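Local coordinates for protein uncharacterized esterase YxiM (Bacillus subtilis, PDB 2O14) that is probably an esterase of the GDSL lipolytic family, pairing a manganese-binding beta domain with an SGNH-type hydrolase domain, its natural substrate unknown, at residues T164-G169 with E222-Y227; S182-W187 with L334-D339; Q210-F215 with R259-Q264. One frame throughout, in Å; residues are numbered along the deposited sequence.

Contact 1: residues T164-G169 with E222-Y227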
loop_
_atom_site.group_PDB
_atom_site.type_symbol
_atom_site.label_atom_id
_atom_site.label_comp_id
_atom_site.label_asym_id
_atom_site.label_seq_id
_atom_site.Cartn_x
_atom_site.Cartn_y
_atom_site.Cartn_z
ATOM N N THR A 164 5.169 -8.955 9.213
ATOM C CA THR A 164 4.889 -8.210 7.994
ATOM C C THR A 164 5.953 -7.215 7.563
ATOM O O THR A 164 6.669 -6.654 8.386
ATOM C CB THR A 164 3.580 -7.407 8.146
ATOM O OG1 THR A 164 2.546 -8.258 8.658
ATOM C CG2 THR A 164 3.148 -6.827 6.802
ATOM N N ILE A 165 6.031 -7.002 6.253
ATOM C CA ILE A 165 6.944 -6.027 5.673
ATOM C C ILE A 165 6.041 -4.859 5.274
ATOM O O ILE A 165 5.218 -5.000 4.366
ATOM C CB ILE A 165 7.610 -6.535 4.380
ATOM C CG1 ILE A 165 8.410 -7.811 4.648
ATOM C CG2 ILE A 165 8.525 -5.445 3.814
ATOM C CD1 ILE A 165 9.585 -7.600 5.552
ATOM N N TYR A 166 6.171 -3.723 5.953
ATOM C CA TYR A 166 5.359 -2.554 5.617
ATOM C C TYR A 166 6.175 -1.702 4.655
ATOM O O TYR A 166 7.285 -1.274 4.985
ATOM C CB TYR A 166 5.024 -1.757 6.879
ATOM C CG TYR A 166 4.116 -2.501 7.829
ATOM C CD1 TYR A 166 2.731 -2.455 7.680
ATOM C CD2 TYR A 166 4.643 -3.288 8.850
ATOM C CE1 TYR A 166 1.891 -3.173 8.528
ATOM C CE2 TYR A 166 3.813 -4.012 9.700
ATOM C CZ TYR A 166 2.440 -3.951 9.534
ATOM O OH TYR A 166 1.626 -4.675 10.369
ATOM N N VAL A 167 5.633 -1.457 3.468
ATOM C CA VAL A 167 6.351 -0.679 2.467
ATOM C C VAL A 167 5.866 0.756 2.297
ATOM O O VAL A 167 4.668 1.012 2.147
ATOM C CB VAL A 167 6.290 -1.366 1.081
ATOM C CG1 VAL A 167 7.228 -0.664 0.108
ATOM C CG2 VAL A 167 6.659 -2.835 1.207
ATOM N N GLY A 168 6.814 1.689 2.319
ATOM C CA GLY A 168 6.498 3.090 2.117
ATOM C C GLY A 168 7.183 3.528 0.834
ATOM O O GLY A 168 8.280 3.054 0.527
ATOM N N GLY A 169 6.554 4.411 0.065
ATOM C CA GLY A 169 7.181 4.852 -1.169
ATOM C C GLY A 169 6.298 5.716 -2.045
ATOM O O GLY A 169 5.255 6.203 -1.601
ATOM N N GLU A 222 0.821 6.794 10.062
ATOM C CA GLU A 222 -0.078 6.443 11.164
ATOM C C GLU A 222 -0.628 5.032 10.984
ATOM O O GLU A 222 -0.712 4.269 11.946
ATOM C CB GLU A 222 -1.254 7.425 11.265
ATOM C CG GLU A 222 -2.245 7.050 12.374
ATOM C CD GLU A 222 -3.484 7.936 12.412
ATOM O OE1 GLU A 222 -3.673 8.758 11.493
ATOM O OE2 GLU A 222 -4.280 7.803 13.364
ATOM N N ALA A 223 -1.000 4.700 9.749
ATOM C CA ALA A 223 -1.545 3.385 9.421
ATOM C C ALA A 223 -0.554 2.267 9.724
ATOM O O ALA A 223 -0.942 1.180 10.150
ATOM C CB ALA A 223 -1.933 3.333 7.946
ATOM N N ILE A 224 0.727 2.531 9.485
ATOM C CA ILE A 224 1.760 1.536 9.738
ATOM C C ILE A 224 2.123 1.448 11.222
ATOM O O ILE A 224 2.350 0.357 11.740
ATOM C CB ILE A 224 3.032 1.844 8.925
ATOM C CG1 ILE A 224 2.726 1.731 7.428
ATOM C CG2 ILE A 224 4.157 0.887 9.328
ATOM C CD1 ILE A 224 3.872 2.156 6.536
ATOM N N LEU A 225 2.184 2.592 11.900
ATOM C CA LEU A 225 2.512 2.625 13.325
ATOM C C LEU A 225 1.436 1.937 14.152
ATOM O O LEU A 225 1.678 1.505 15.282
ATOM C CB LEU A 225 2.681 4.072 13.796
ATOM C CG LEU A 225 3.937 4.770 13.264
ATOM C CD1 LEU A 225 3.889 6.259 13.574
ATOM C CD2 LEU A 225 5.171 4.120 13.883
ATOM N N LYS A 226 0.242 1.842 13.578
ATOM C CA LYS A 226 -0.887 1.205 14.235
ATOM C C LYS A 226 -0.630 -0.283 14.481
ATOM O O LYS A 226 -1.083 -0.837 15.484
ATOM C CB LYS A 226 -2.136 1.354 13.362
ATOM C CG LYS A 226 -3.398 0.697 13.916
ATOM C CD LYS A 226 -4.111 1.588 14.917
ATOM C CE LYS A 226 -5.417 0.958 15.373
ATOM N NZ LYS A 226 -6.147 1.841 16.318
ATOM N N TYR A 227 0.104 -0.927 13.578
ATOM C CA TYR A 227 0.341 -2.362 13.703
ATOM C C TYR A 227 1.786 -2.848 13.738
ATOM O O TYR A 227 2.056 -3.924 14.268
ATOM C CB TYR A 227 -0.377 -3.098 12.567
ATOM C CG TYR A 227 -1.844 -2.770 12.451
ATOM C CD1 TYR A 227 -2.756 -3.208 13.411
ATOM C CD2 TYR A 227 -2.329 -2.031 11.371
ATOM C CE1 TYR A 227 -4.119 -2.922 13.297
ATOM C CE2 TYR A 227 -3.696 -1.736 11.251
ATOM C CZ TYR A 227 -4.582 -2.186 12.215
ATOM O OH TYR A 227 -5.928 -1.911 12.099
HETATM O O HOH W 1 2.604 -6.316 12.231
#
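Tyr-166, on strand 164-169 of the parallel sheet in the SGNH-hydrolase alpha/beta fold, packs against Ile-224 of helix 220-225 and Tyr-227 just after it in sequence. Buried apolar side chains here join an inner strand to a short helix lying on one side of the sheet. Along the helix, Glu-222 faces outward, in a salt bridge with Lys-75, and Ala-223 rests on Val-108 and Phe-109, so the helix also borders the beta domain. Ile-224 makes the main contact: its CG2 lies 3.7 Å from both CB and CG of Tyr-166, and its CD1 reaches 4.1 Å from Tyr-166 CB, the two side chains sliding past each other in opposite directions. With chi1 of Tyr-166 at -67°, CG stands anti to the carbonyl carbon and the ring runs on past Ile-224 to the chain at Tyr-227. There the two tyrosine side chains cross nearly at right angles, Tyr-166 OH standing 3.4 Å from Tyr-227 CB, while the Tyr-227 hydroxyl turns off to Gln-110. Within its own strand, Thr-164 CG2 lies over the centre of one face of the Tyr-166 ring. A leucine in place of Tyr-166 would probably leave a gap beside Ile-224 and Tyr-227 and deprive the water of its phenol partner. That water accepts a hydrogen bond from Tyr-166 OH at 2.7 Å and donates one to Tyr-227 O at 3.2 Å.

Contact 2: residues S182-W187 with L334-D339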
loop_
_atom_site.group_PDB
_atom_site.type_symbol
_atom_site.label_atom_id
_atom_site.label_comp_id
_atom_site.label_asym_id
_atom_site.label_seq_id
_atom_site.Cartn_x
_atom_site.Cartn_y
_atom_site.Cartn_z
ATOM N N SER A 182 -1.560 -5.439 -14.029
ATOM C CA SER A 182 -1.196 -4.066 -14.361
ATOM C C SER A 182 0.053 -3.929 -15.224
ATOM O O SER A 182 1.083 -4.558 -14.970
ATOM C CB SER A 182 -1.034 -3.228 -13.083
ATOM O OG SER A 182 -0.053 -3.764 -12.213
ATOM N N LYS A 183 -0.066 -3.093 -16.251
ATOM C CA LYS A 183 1.014 -2.812 -17.190
ATOM C C LYS A 183 2.152 -2.104 -16.449
ATOM O O LYS A 183 3.328 -2.297 -16.754
ATOM C CB LYS A 183 0.477 -1.927 -18.316
ATOM C CG LYS A 183 1.468 -1.593 -19.414
ATOM C CD LYS A 183 0.839 -0.622 -20.405
ATOM C CE LYS A 183 1.785 -0.289 -21.546
ATOM N NZ LYS A 183 1.183 0.704 -22.483
ATOM N N GLN A 184 1.778 -1.281 -15.475
ATOM C CA GLN A 184 2.735 -0.546 -14.662
ATOM C C GLN A 184 2.732 -1.176 -13.273
ATOM O O GLN A 184 1.771 -1.848 -12.892
ATOM C CB GLN A 184 2.320 0.924 -14.556
ATOM C CG GLN A 184 3.385 1.834 -13.953
ATOM C CD GLN A 184 2.944 3.286 -13.882
ATOM O OE1 GLN A 184 2.017 3.701 -14.581
ATOM N NE2 GLN A 184 3.620 4.072 -13.048
ATOM N N ALA A 185 3.804 -0.964 -12.518
ATOM C CA ALA A 185 3.889 -1.508 -11.169
ATOM C C ALA A 185 5.046 -0.910 -10.370
ATOM O O ALA A 185 6.033 -0.443 -10.935
ATOM C CB ALA A 185 4.023 -3.028 -11.230
ATOM N N GLY A 186 4.902 -0.903 -9.049
ATOM C CA GLY A 186 5.955 -0.395 -8.190
ATOM C C GLY A 186 6.660 -1.647 -7.720
ATOM O O GLY A 186 6.021 -2.691 -7.634
ATOM N N TRP A 187 7.950 -1.582 -7.410
ATOM C CA TRP A 187 8.623 -2.807 -6.996
ATOM C C TRP A 187 8.102 -3.383 -5.687
ATOM O O TRP A 187 8.315 -4.556 -5.398
ATOM C CB TRP A 187 10.154 -2.636 -6.953
ATOM C CG TRP A 187 10.730 -1.743 -5.889
ATOM C CD1 TRP A 187 11.105 -0.436 -6.025
ATOM C CD2 TRP A 187 11.105 -2.130 -4.560
ATOM N NE1 TRP A 187 11.700 0.011 -4.868
ATOM C CE2 TRP A 187 11.712 -1.009 -3.953
ATOM C CE3 TRP A 187 10.991 -3.319 -3.825
ATOM C CZ2 TRP A 187 12.205 -1.040 -2.644
ATOM C CZ3 TRP A 187 11.481 -3.352 -2.522
ATOM C CH2 TRP A 187 12.080 -2.218 -1.947
ATOM N N LEU A 334 12.339 -1.562 -19.460
ATOM C CA LEU A 334 11.962 -1.827 -18.076
ATOM C C LEU A 334 11.193 -0.644 -17.492
ATOM O O LEU A 334 10.804 -0.660 -16.327
ATOM C CB LEU A 334 13.206 -2.114 -17.229
ATOM C CG LEU A 334 14.035 -3.339 -17.628
ATOM C CD1 LEU A 334 15.248 -3.455 -16.718
ATOM C CD2 LEU A 334 13.178 -4.593 -17.539
ATOM N N TYR A 335 10.988 0.385 -18.308
ATOM C CA TYR A 335 10.243 1.568 -17.887
ATOM C C TYR A 335 9.049 1.761 -18.806
ATOM O O TYR A 335 9.044 1.268 -19.938
ATOM C CB TYR A 335 11.117 2.821 -17.952
ATOM C CG TYR A 335 12.146 2.929 -16.853
ATOM C CD1 TYR A 335 13.237 2.068 -16.802
ATOM C CD2 TYR A 335 12.037 3.911 -15.874
ATOM C CE1 TYR A 335 14.201 2.187 -15.799
ATOM C CE2 TYR A 335 12.990 4.038 -14.866
ATOM C CZ TYR A 335 14.070 3.172 -14.836
ATOM O OH TYR A 335 15.016 3.297 -13.845
HETATM N N MSE A 336 8.037 2.472 -18.321
HETATM C CA MSE A 336 6.844 2.741 -19.120
HETATM C C MSE A 336 7.254 3.461 -20.402
HETATM O O MSE A 336 8.172 4.280 -20.391
HETATM C CB MSE A 336 5.860 3.610 -18.328
HETATM C CG MSE A 336 5.218 2.903 -17.140
HETATM SE SE MSE A 336 4.094 1.417 -17.676
HETATM C CE MSE A 336 2.436 2.386 -17.969
ATOM N N ASP A 337 6.574 3.156 -21.502
ATOM C CA ASP A 337 6.892 3.780 -22.784
ATOM C C ASP A 337 6.873 5.305 -22.722
ATOM O O ASP A 337 5.925 5.907 -22.219
ATOM C CB ASP A 337 5.918 3.311 -23.862
ATOM C CG ASP A 337 6.210 3.939 -25.214
ATOM O OD1 ASP A 337 7.309 3.692 -25.759
ATOM O OD2 ASP A 337 5.348 4.685 -25.727
ATOM N N GLY A 338 7.924 5.927 -23.245
ATOM C CA GLY A 338 8.005 7.377 -23.241
ATOM C C GLY A 338 8.021 7.950 -21.837
ATOM O O GLY A 338 7.784 9.140 -21.640
ATOM N N ASP A 339 8.304 7.098 -20.858
ATOM C CA ASP A 339 8.349 7.514 -19.460
ATOM C C ASP A 339 9.669 7.019 -18.871
ATOM O O ASP A 339 9.832 5.824 -18.610
ATOM C CB ASP A 339 7.176 6.891 -18.697
ATOM C CG ASP A 339 6.958 7.522 -17.339
ATOM O OD1 ASP A 339 7.948 7.975 -16.726
ATOM O OD2 ASP A 339 5.796 7.550 -16.880
#
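A surface contact between two loops, in which the selenomethionine Met-336 lies against Lys-183 and Gln-184, sits beside the probable catalytic centre of the hydrolase domain. The loop holding 182-187 leads into helix 187-190; residues 334-339 lie between helices 328-332 and 345-361 and include Asp-339, an active-site residue by similarity. The side chains of Gln-184 and Met-336 cross at about a right angle. Met-336 SE lies 3.6 Å from Gln-184 CB and 3.8 Å from Gln-184 CG, so the selenium rests on the aliphatic part of the glutamine. Bends at chi2 (-65°) and chi3 (-87°) fold the Met-336 chain, bringing its CE within 3.7 Å of Gln-184 CB. The same methyl meets Gln-184 OE1; Lys-183, its chain extended, passes at a slant, CD 4.2 Å from Met-336 CE, and its carbonyl O also approaches the selenium. Each loop is braced from within. Ser-182 OG donates to Gln-184 O at 2.7 Å, almost in line with the carbonyl bond, and a type II turn from Met-336 to Asp-339 is closed by Asp-339 N on Met-336 O at 2.9 Å, with Gly-338 at positive phi. Asp-339 OD2 accepts a hydrogen bond from ND1 of His-342, consistent with the Asp-His part of a Ser-His-Asp triad whose nucleophile would be Ser-171. Gln-184 also touches His-342. With no hydrogen bond across it, the contact rests mainly on van der Waals packing; Lys-183 NZ and Asp-337 OD2, 6.6 Å apart, are too far for a salt bridge and could add only a weak attraction.

Contact 3: residues Q210-F215 with R259-Q264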
loop_
_atom_site.group_PDB
_atom_site.type_symbol
_atom_site.label_atom_id
_atom_site.label_comp_id
_atom_site.label_asym_id
_atom_site.label_seq_id
_atom_site.Cartn_x
_atom_site.Cartn_y
_atom_site.Cartn_z
ATOM N N GLN A 210 4.063 10.691 -3.748
ATOM C CA GLN A 210 4.285 11.005 -2.339
ATOM C C GLN A 210 5.716 11.410 -1.989
ATOM O O GLN A 210 6.684 10.988 -2.631
ATOM C CB GLN A 210 3.864 9.822 -1.460
ATOM C CG GLN A 210 3.787 10.162 0.029
ATOM C CD GLN A 210 2.813 11.291 0.314
ATOM O OE1 GLN A 210 1.682 11.069 0.771
ATOM N NE2 GLN A 210 3.236 12.512 0.023
ATOM N N ILE A 211 5.822 12.249 -0.963
ATOM C CA ILE A 211 7.096 12.745 -0.452
ATOM C C ILE A 211 7.142 12.348 1.025
ATOM O O ILE A 211 6.151 11.857 1.565
ATOM C CB ILE A 211 7.178 14.288 -0.568
ATOM C CG1 ILE A 211 5.996 14.925 0.166
ATOM C CG2 ILE A 211 7.160 14.715 -2.046
ATOM C CD1 ILE A 211 6.027 16.451 0.182
ATOM N N ALA A 212 8.278 12.567 1.679
ATOM C CA ALA A 212 8.427 12.216 3.089
ATOM C C ALA A 212 7.434 12.928 4.011
ATOM O O ALA A 212 6.812 12.299 4.870
ATOM C CB ALA A 212 9.859 12.512 3.553
ATOM N N ARG A 213 7.297 14.242 3.844
ATOM C CA ARG A 213 6.394 15.021 4.689
ATOM C C ARG A 213 4.974 14.463 4.621
ATOM O O ARG A 213 4.343 14.239 5.653
ATOM C CB ARG A 213 6.391 16.491 4.254
ATOM C CG ARG A 213 5.710 17.437 5.232
ATOM C CD ARG A 213 5.407 18.764 4.566
ATOM N NE ARG A 213 6.604 19.476 4.124
ATOM C CZ ARG A 213 6.738 20.031 2.920
ATOM N NH1 ARG A 213 7.852 20.677 2.601
ATOM N NH2 ARG A 213 5.768 19.914 2.021
ATOM N N GLY A 214 4.486 14.241 3.405
ATOM C CA GLY A 214 3.144 13.712 3.220
ATOM C C GLY A 214 2.953 12.315 3.791
ATOM O O GLY A 214 1.951 12.037 4.444
ATOM N N PHE A 215 3.907 11.427 3.543
ATOM C CA PHE A 215 3.812 10.070 4.049
ATOM C C PHE A 215 3.705 10.118 5.569
ATOM O O PHE A 215 2.940 9.371 6.176
ATOM C CB PHE A 215 5.049 9.264 3.628
ATOM C CG PHE A 215 4.890 7.781 3.800
ATOM C CD1 PHE A 215 5.084 7.182 5.040
ATOM C CD2 PHE A 215 4.492 6.985 2.726
ATOM C CE1 PHE A 215 4.877 5.807 5.210
ATOM C CE2 PHE A 215 4.284 5.618 2.885
ATOM C CZ PHE A 215 4.475 5.026 4.128
ATOM N N ARG A 259 14.151 11.103 9.418
ATOM C CA ARG A 259 14.738 10.713 10.697
ATOM C C ARG A 259 13.651 10.427 11.728
ATOM O O ARG A 259 13.707 9.430 12.444
ATOM C CB ARG A 259 15.647 11.828 11.221
ATOM C CG ARG A 259 16.425 11.468 12.481
ATOM C CD ARG A 259 17.104 12.698 13.062
ATOM N NE ARG A 259 17.930 13.391 12.078
ATOM C CZ ARG A 259 19.073 12.919 11.587
ATOM N NH1 ARG A 259 19.540 11.744 11.986
ATOM N NH2 ARG A 259 19.748 13.624 10.689
ATOM N N ASP A 260 12.663 11.314 11.794
ATOM C CA ASP A 260 11.562 11.176 12.736
ATOM C C ASP A 260 10.768 9.896 12.508
ATOM O O ASP A 260 10.463 9.176 13.460
ATOM C CB ASP A 260 10.631 12.380 12.632
ATOM C CG ASP A 260 9.509 12.332 13.641
ATOM O OD1 ASP A 260 9.790 12.409 14.858
ATOM O OD2 ASP A 260 8.345 12.208 13.216
HETATM N N MSE A 261 10.430 9.613 11.253
HETATM C CA MSE A 261 9.675 8.405 10.936
HETATM C C MSE A 261 10.435 7.165 11.383
HETATM O O MSE A 261 9.856 6.248 11.963
HETATM C CB MSE A 261 9.401 8.305 9.432
HETATM C CG MSE A 261 8.469 9.369 8.892
HETATM SE SE MSE A 261 7.631 8.796 7.240
HETATM C CE MSE A 261 8.981 9.374 5.973
ATOM N N ILE A 262 11.737 7.140 11.104
ATOM C CA ILE A 262 12.577 6.009 11.487
ATOM C C ILE A 262 12.542 5.797 12.997
ATOM O O ILE A 262 12.427 4.667 13.478
ATOM C CB ILE A 262 14.042 6.234 11.057
ATOM C CG1 ILE A 262 14.134 6.286 9.533
ATOM C CG2 ILE A 262 14.927 5.126 11.620
ATOM C CD1 ILE A 262 15.455 6.808 9.023
ATOM N N ARG A 263 12.645 6.890 13.745
ATOM C CA ARG A 263 12.630 6.812 15.199
ATOM C C ARG A 263 11.285 6.328 15.723
ATOM O O ARG A 263 11.223 5.502 16.636
ATOM C CB ARG A 263 12.986 8.175 15.795
ATOM C CG ARG A 263 14.428 8.570 15.501
ATOM C CD ARG A 263 14.857 9.820 16.240
ATOM N NE ARG A 263 16.297 10.022 16.109
ATOM C CZ ARG A 263 16.966 11.045 16.631
ATOM N NH1 ARG A 263 16.328 11.977 17.329
ATOM N NH2 ARG A 263 18.280 11.134 16.461
ATOM N N GLN A 264 10.202 6.831 15.140
ATOM C CA GLN A 264 8.878 6.418 15.569
ATOM C C GLN A 264 8.685 4.931 15.324
ATOM O O GLN A 264 8.124 4.229 16.163
ATOM C CB GLN A 264 7.799 7.209 14.834
ATOM C CG GLN A 264 7.695 8.654 15.271
ATOM C CD GLN A 264 6.396 9.281 14.829
ATOM O OE1 GLN A 264 5.321 8.779 15.149
ATOM N NE2 GLN A 264 6.484 10.381 14.091
#
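Met-261, a selenomethionine on helix 251-266, reaches across to Ala-212 and Phe-215 on the short helix 212-217, a buried helix-helix contact in the alpha/beta SGNH-hydrolase fold. The first kind of interaction is a Met-aromatic contact. Met-261 SE lies 3.7 Å from Phe-215 CD1 and 5.0 Å from the ring centroid, 71° off the ring normal, an oblique approach in which the two side chains cross at about a right angle. Phe-215 has CG anti to its backbone nitrogen (chi1 -165°), which swings the ring to where CD1 meets the selenium. Apolar packing is the second kind. The Met-261 chain bends at its last torsion, turning its terminal methyl to the first turn of helix 212-217, where CE stands 4.1 Å from Ala-212 CB; the methyl also lies 3.8 Å from the backbone oxygen Ala-212 O, a van der Waals contact. Phe-254, Val-257 and Met-258 of the longer helix also pack on Ala-212, and Leu-221 touches Met-261, so the selenomethionine is one piece of a larger apolar layer. Polar bonds form the third kind, and none crosses directly between the two segments. Ile-211 occupies the N-cap position, and Asp-242 accepts a hydrogen bond from Ala-212 N at this helix start. Arg-213 forms a salt bridge with Glu-253, while Arg-216 does so with Asp-260, tying the same two helices at their polar margins. Asp-260 OD2 has a second donor: Gln-264 NE2, 2.8 Å away with an N-H...O angle of 147°, meets this oxygen from above the carboxylate plane.

Overall arrangement
After the N-terminal beta domain, the chain enters the hydrolase domain through strand 164-169, the first half of contact 1, then runs through loop 182-187 and helix 212-217 before residues 222-227 close contact 1. Helix 251-266 next closes contact 3, whose segments alternate with those of contact 1, and residues 334-339 finally close contact 2. Contact 2 therefore also crosses contact 1 but encloses contact 3. Contacts 1 and 3 touch: Phe-215 packs on Gly-168 and Ile-224, linking strand and three helices into one buried layer. Contact 2, centred about 24 Å and 26 Å from contacts 1 and 3, touches neither, though nearest atoms come within about 5 Å of contact 1; it joins loops at the probable active site.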